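Local coordinates for BDI-0842-like domain-containing protein (Parabacteroides distasonis, PDB 4JM1) that is of unknown function but adopts a compact alpha/beta fold resembling the prodomain of alpha-lytic protease, at residues L56-V62 against R78-K84; Y5-I9 against F44-A48. All blocks are in the same frame, centred on the assembly; numbering follows the deposited sequence.

Interaction 1 of 2, residues L56-V62 against R78-K84; sequences LKGVLIV and RIGKAYK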
loop_
_atom_site.group_PDB
_atom_site.type_symbol
_atom_site.label_atom_id
_atom_site.label_comp_id
_atom_site.label_asym_id
_atom_site.label_seq_id
_atom_site.Cartn_x
_atom_site.Cartn_y
_atom_site.Cartn_z
ATOM N N LEU A 56 -8.626 7.199 -3.345
ATOM C CA LEU A 56 -8.057 6.377 -2.292
ATOM C C LEU A 56 -8.521 6.899 -0.943
ATOM O O LEU A 56 -8.458 8.086 -0.676
ATOM C CB LEU A 56 -6.541 6.398 -2.328
ATOM C CG LEU A 56 -5.892 5.789 -3.555
ATOM C CD1 LEU A 56 -4.367 5.948 -3.430
ATOM C CD2 LEU A 56 -6.288 4.343 -3.721
ATOM N N LYS A 57 -8.944 5.988 -0.083
ATOM C CA LYS A 57 -9.206 6.318 1.324
ATOM C C LYS A 57 -7.936 6.444 2.135
ATOM O O LYS A 57 -7.915 7.095 3.174
ATOM C CB LYS A 57 -10.109 5.263 1.951
ATOM C CG LYS A 57 -11.507 5.337 1.392
ATOM C CD LYS A 57 -12.434 4.443 2.146
ATOM C CE LYS A 57 -13.814 4.524 1.554
ATOM N NZ LYS A 57 -14.622 3.370 2.018
ATOM N N GLY A 58 -6.862 5.803 1.662
ATOM C CA GLY A 58 -5.621 5.862 2.386
ATOM C C GLY A 58 -4.665 4.828 1.830
ATOM O O GLY A 58 -5.001 4.127 0.878
ATOM N N VAL A 59 -3.478 4.758 2.427
ATOM C CA VAL A 59 -2.480 3.720 2.179
ATOM C C VAL A 59 -2.274 2.925 3.459
ATOM O O VAL A 59 -2.201 3.505 4.569
ATOM C CB VAL A 59 -1.152 4.329 1.709
ATOM C CG1 VAL A 59 0.044 3.341 1.866
ATOM C CG2 VAL A 59 -1.324 4.807 0.265
ATOM N N LEU A 60 -2.162 1.606 3.280
ATOM C CA LEU A 60 -1.856 0.668 4.342
ATOM C C LEU A 60 -0.551 -0.017 3.975
ATOM O O LEU A 60 -0.413 -0.499 2.845
ATOM C CB LEU A 60 -2.980 -0.373 4.547
ATOM C CG LEU A 60 -4.367 0.245 4.708
ATOM C CD1 LEU A 60 -5.416 -0.884 4.640
ATOM C CD2 LEU A 60 -4.482 1.094 5.991
ATOM N N ILE A 61 0.383 -0.088 4.927
ATOM C CA ILE A 61 1.615 -0.846 4.761
ATOM C C ILE A 61 1.489 -2.184 5.468
ATOM O O ILE A 61 1.011 -2.246 6.592
ATOM C CB ILE A 61 2.854 -0.088 5.297
ATOM C CG1 ILE A 61 2.897 1.356 4.741
ATOM C CG2 ILE A 61 4.162 -0.897 5.000
ATOM C CD1 ILE A 61 3.127 1.518 3.242
ATOM N N VAL A 62 1.866 -3.246 4.761
ATOM C CA VAL A 62 1.943 -4.572 5.325
ATOM C C VAL A 62 3.328 -5.186 5.026
ATOM O O VAL A 62 4.086 -4.681 4.186
ATOM C CB VAL A 62 0.810 -5.501 4.728
ATOM C CG1 VAL A 62 -0.606 -4.966 5.083
ATOM C CG2 VAL A 62 0.973 -5.752 3.232
ATOM N N ARG A 78 -1.508 -4.534 9.578
ATOM C CA ARG A 78 -1.122 -3.256 9.008
ATOM C C ARG A 78 -0.047 -2.660 9.914
ATOM O O ARG A 78 -0.304 -2.321 11.079
ATOM C CB ARG A 78 -2.314 -2.305 8.872
ATOM C CG ARG A 78 -3.298 -2.692 7.784
ATOM C CD ARG A 78 -4.204 -3.913 8.061
ATOM N NE ARG A 78 -5.224 -3.986 7.021
ATOM C CZ ARG A 78 -5.323 -4.905 6.054
ATOM N NH1 ARG A 78 -4.562 -5.985 6.053
ATOM N NH2 ARG A 78 -6.246 -4.785 5.108
ATOM N N ILE A 79 1.152 -2.530 9.355
ATOM C CA ILE A 79 2.320 -2.020 10.062
ATOM C C ILE A 79 2.512 -0.518 9.938
ATOM O O ILE A 79 3.389 0.079 10.579
ATOM C CB ILE A 79 3.590 -2.828 9.689
ATOM C CG1 ILE A 79 4.047 -2.584 8.254
ATOM C CG2 ILE A 79 3.364 -4.363 9.979
ATOM C CD1 ILE A 79 5.285 -3.329 7.822
ATOM N N GLY A 80 1.712 0.107 9.078
ATOM C CA GLY A 80 1.675 1.549 8.944
ATOM C C GLY A 80 0.413 1.935 8.189
ATOM O O GLY A 80 -0.152 1.126 7.455
ATOM N N LYS A 81 -0.035 3.185 8.360
ATOM C CA LYS A 81 -1.228 3.659 7.710
ATOM C C LYS A 81 -1.189 5.159 7.549
ATOM O O LYS A 81 -0.503 5.858 8.320
ATOM C CB LYS A 81 -2.477 3.210 8.491
ATOM C CG LYS A 81 -2.712 3.868 9.831
ATOM C CD LYS A 81 -3.976 3.258 10.457
ATOM C CE LYS A 81 -4.356 3.919 11.757
ATOM N NZ LYS A 81 -3.683 3.282 12.921
ATOM N N ALA A 82 -1.946 5.642 6.572
ATOM C CA ALA A 82 -2.160 7.072 6.314
ATOM C C ALA A 82 -3.517 7.231 5.644
ATOM O O ALA A 82 -3.840 6.499 4.707
ATOM C CB ALA A 82 -1.068 7.633 5.404
ATOM N N TYR A 83 -4.304 8.208 6.110
ATOM C CA TYR A 83 -5.620 8.497 5.550
ATOM C C TYR A 83 -5.628 9.738 4.680
ATOM O O TYR A 83 -4.861 10.663 4.916
ATOM C CB TYR A 83 -6.628 8.703 6.695
ATOM C CG TYR A 83 -6.814 7.476 7.590
ATOM C CD1 TYR A 83 -7.739 6.504 7.257
ATOM C CD2 TYR A 83 -6.092 7.318 8.747
ATOM C CE1 TYR A 83 -7.939 5.384 8.067
ATOM C CE2 TYR A 83 -6.277 6.216 9.574
ATOM C CZ TYR A 83 -7.210 5.242 9.201
ATOM O OH TYR A 83 -7.392 4.138 10.015
ATOM N N LYS A 84 -6.526 9.727 3.708
ATOM C CA LYS A 84 -6.824 10.875 2.810
ATOM C C LYS A 84 -7.096 12.175 3.572
ATOM O O LYS A 84 -7.680 12.162 4.659
ATOM C CB LYS A 84 -8.044 10.519 1.937
ATOM C CG LYS A 84 -8.890 11.706 1.408
ATOM C CD LYS A 84 -10.049 11.211 0.568
ATOM C CE LYS A 84 -11.172 10.675 1.435
ATOM N NZ LYS A 84 -12.033 9.683 0.701
ATOM O OXT LYS A 84 -6.710 13.264 3.105
#
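Pairing starts just ahead of the strand, where the carbonyl of Lys57 accepts a hydrogen bond from the C-terminal residue, Lys84 N to Lys57 O at 3.0 Å and almost straight. At Gly58 the backbones close in, its CA 4.1 Å from Tyr83 CA and 3.0 Å from Ala82 O; a CB here would clash with that carbonyl. Val59 and Ala82 form a hydrogen-bonded pair, Val59 N to Ala82 O and Ala82 N to Val59 O both 2.9 Å. This is the antiparallel edge of a mixed four-stranded sheet: 58-63 is an inner strand, flanked by 24-29, and 78-83 is outermost. Leu60 sits opposite Lys81 on the face away from helix 38-50, its CD2 3.8 Å from Lys81 CB. Ile61 meets a classic beta bulge: Ile61 O takes Ile79 N at 2.8 Å and, weakly, Gly80 N at 3.5 Å, while Ile61 N binds Gly80 O at 2.9 Å. Val62 CG1 lies 4.2 Å from Arg78 NH1, which hydrogen-bonds the carbonyls of Val74 and Gly76.

Interaction 2 of 2, residues Y5-I9 against F44-A48; sequences YIDTI and FLEEA. With EDO (1,2-ethanediol), chain C.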
loop_
_atom_site.group_PDB
_atom_site.type_symbol
_atom_site.label_atom_id
_atom_site.label_comp_id
_atom_site.label_asym_id
_atom_site.label_seq_id
_atom_site.Cartn_x
_atom_site.Cartn_y
_atom_site.Cartn_z
ATOM N N TYR A 5 0.104 3.041 -11.714
ATOM C CA TYR A 5 0.932 3.387 -10.553
ATOM C C TYR A 5 1.488 2.143 -9.856
ATOM O O TYR A 5 2.688 2.060 -9.600
ATOM C CB TYR A 5 0.156 4.286 -9.574
ATOM C CG TYR A 5 0.962 4.663 -8.353
ATOM C CD1 TYR A 5 2.067 5.490 -8.445
ATOM C CD2 TYR A 5 0.654 4.141 -7.098
ATOM C CE1 TYR A 5 2.835 5.799 -7.328
ATOM C CE2 TYR A 5 1.410 4.463 -5.990
ATOM C CZ TYR A 5 2.512 5.253 -6.101
ATOM O OH TYR A 5 3.263 5.568 -5.003
ATOM N N ILE A 6 0.612 1.172 -9.597
ATOM C CA ILE A 6 1.042 -0.073 -8.961
ATOM C C ILE A 6 2.156 -0.740 -9.805
ATOM O O ILE A 6 3.166 -1.217 -9.268
ATOM C CB ILE A 6 -0.159 -1.030 -8.763
ATOM C CG1 ILE A 6 -1.032 -0.493 -7.618
ATOM C CG2 ILE A 6 0.319 -2.476 -8.440
ATOM C CD1 ILE A 6 -2.355 -1.185 -7.497
ATOM N N ASP A 7 1.942 -0.775 -11.126
ATOM C CA ASP A 7 2.942 -1.405 -11.999
ATOM C C ASP A 7 4.270 -0.659 -12.072
ATOM O O ASP A 7 5.281 -1.221 -12.502
ATOM C CB ASP A 7 2.366 -1.707 -13.388
ATOM C CG ASP A 7 1.248 -2.746 -13.370
ATOM O OD1 ASP A 7 1.078 -3.444 -12.336
ATOM O OD2 ASP A 7 0.536 -2.852 -14.411
ATOM N N THR A 8 4.285 0.606 -11.666
ATOM C CA THR A 8 5.513 1.389 -11.592
ATOM C C THR A 8 6.250 1.206 -10.266
ATOM O O THR A 8 7.473 1.190 -10.245
ATOM C CB THR A 8 5.230 2.848 -11.896
ATOM O OG1 THR A 8 4.708 2.951 -13.225
ATOM C CG2 THR A 8 6.484 3.724 -11.803
ATOM N N ILE A 9 5.521 1.076 -9.168
ATOM C CA ILE A 9 6.173 0.941 -7.871
ATOM C C ILE A 9 6.543 -0.510 -7.537
ATOM O O ILE A 9 7.412 -0.725 -6.690
ATOM C CB ILE A 9 5.344 1.562 -6.705
ATOM C CG1 ILE A 9 4.007 0.839 -6.485
ATOM C CG2 ILE A 9 5.088 3.062 -6.939
ATOM C CD1 ILE A 9 3.299 1.259 -5.167
ATOM N N PHE A 44 3.742 7.399 0.425
ATOM C CA PHE A 44 3.120 6.681 -0.660
ATOM C C PHE A 44 1.759 7.291 -1.040
ATOM O O PHE A 44 1.405 7.383 -2.218
ATOM C CB PHE A 44 2.945 5.206 -0.327
ATOM C CG PHE A 44 4.092 4.335 -0.756
ATOM C CD1 PHE A 44 4.398 4.192 -2.103
ATOM C CD2 PHE A 44 4.805 3.595 0.173
ATOM C CE1 PHE A 44 5.435 3.375 -2.521
ATOM C CE2 PHE A 44 5.847 2.754 -0.231
ATOM C CZ PHE A 44 6.168 2.650 -1.576
ATOM N N LEU A 45 0.966 7.682 -0.040
ATOM C CA LEU A 45 -0.347 8.276 -0.354
ATOM C C LEU A 45 -0.177 9.556 -1.156
ATOM O O LEU A 45 -0.849 9.775 -2.155
ATOM C CB LEU A 45 -1.148 8.525 0.923
ATOM C CG LEU A 45 -2.557 9.103 0.788
ATOM C CD1 LEU A 45 -3.457 8.240 -0.106
ATOM C CD2 LEU A 45 -3.170 9.337 2.188
ATOM N N GLU A 46 0.753 10.400 -0.728
ATOM C CA GLU A 46 1.020 11.638 -1.459
ATOM C C GLU A 46 1.497 11.361 -2.888
ATOM O O GLU A 46 1.085 12.039 -3.846
ATOM C CB GLU A 46 2.060 12.489 -0.693
ATOM C CG GLU A 46 2.432 13.833 -1.343
ATOM C CD GLU A 46 3.460 14.648 -0.532
ATOM O OE1 GLU A 46 3.519 14.487 0.713
ATOM O OE2 GLU A 46 4.209 15.452 -1.147
ATOM N N GLU A 47 2.385 10.394 -3.044
ATOM C CA GLU A 47 2.905 10.071 -4.364
ATOM C C GLU A 47 1.831 9.509 -5.277
ATOM O O GLU A 47 1.762 9.891 -6.436
ATOM C CB GLU A 47 4.025 9.074 -4.234
ATOM C CG GLU A 47 4.754 8.799 -5.527
ATOM C CD GLU A 47 5.922 7.823 -5.338
ATOM O OE1 GLU A 47 5.691 6.576 -5.309
ATOM O OE2 GLU A 47 7.064 8.338 -5.161
ATOM N N ALA A 48 0.999 8.597 -4.766
ATOM C CA ALA A 48 -0.083 8.024 -5.553
ATOM C C ALA A 48 -0.982 9.179 -6.071
ATOM O O ALA A 48 -1.344 9.186 -7.229
ATOM C CB ALA A 48 -0.898 7.025 -4.714
HETATM C C1 EDO C . 8.028 6.108 -0.638
HETATM O O1 EDO C . 9.132 5.373 -1.198
HETATM C C2 EDO C . 7.247 6.845 -1.705
HETATM O O2 EDO C . 8.156 7.633 -2.500
#
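One tyrosine does most of the bridging here: the axes of the two short helical segments come no closer than 12.1 Å, and Tyr5 reaches across the gap. Tyr5 OH donates a short 2.6 Å hydrogen bond to Glu47 OE1, and the same OH lies 3.4 Å from Phe44 CD1, at the edge of the phenylalanine ring. One face of the Tyr5 ring covers Ala48 in a CH-pi contact, with Ala48 CA 3.9 Å from the ring centroid and close to its normal. A turn further on, Ile9 CD1 meets Phe44 CE1 at 4.0 Å. Glu47 OE2 accepts a 3.0 Å hydrogen bond from O2 of a 1,2-ethanediol, probably from the crystallisation liquor, whose C2 lies over a face of the Phe44 ring. Leu25 and Ile27 of strand 24-29 add to the buried cluster, Leu25 against Tyr5 and Ile27 against both Ile9 and Phe44. The segment axes lie at 125°, and both helices pack on the same face of a mixed beta-sheet, as in a two-layer alpha/beta sandwich.

How the interactions relate
The centres of the two contacts are 12 Å apart, and helix 38-50 connects them. Leu45, which turns away from helix 3-9 in interaction 2, packs on the sheet edge of interaction 1: Leu45 CA is 3.7 Å from Val59 CG2, and Leu45 CD2 is 3.5 Å from Tyr83 O. Three residues on, Ala48 CB touches Leu56 CD1 at 3.9 Å, so this alanine lies between the Tyr5 ring and the loop leading into strand 58-63. Phe44 likewise meets Val59 and Ile61 while also touching Ile9. Both segments of interaction 2 come before those of interaction 1 in the sequence, and strand 58-63 is the next regular element after helix 38-50.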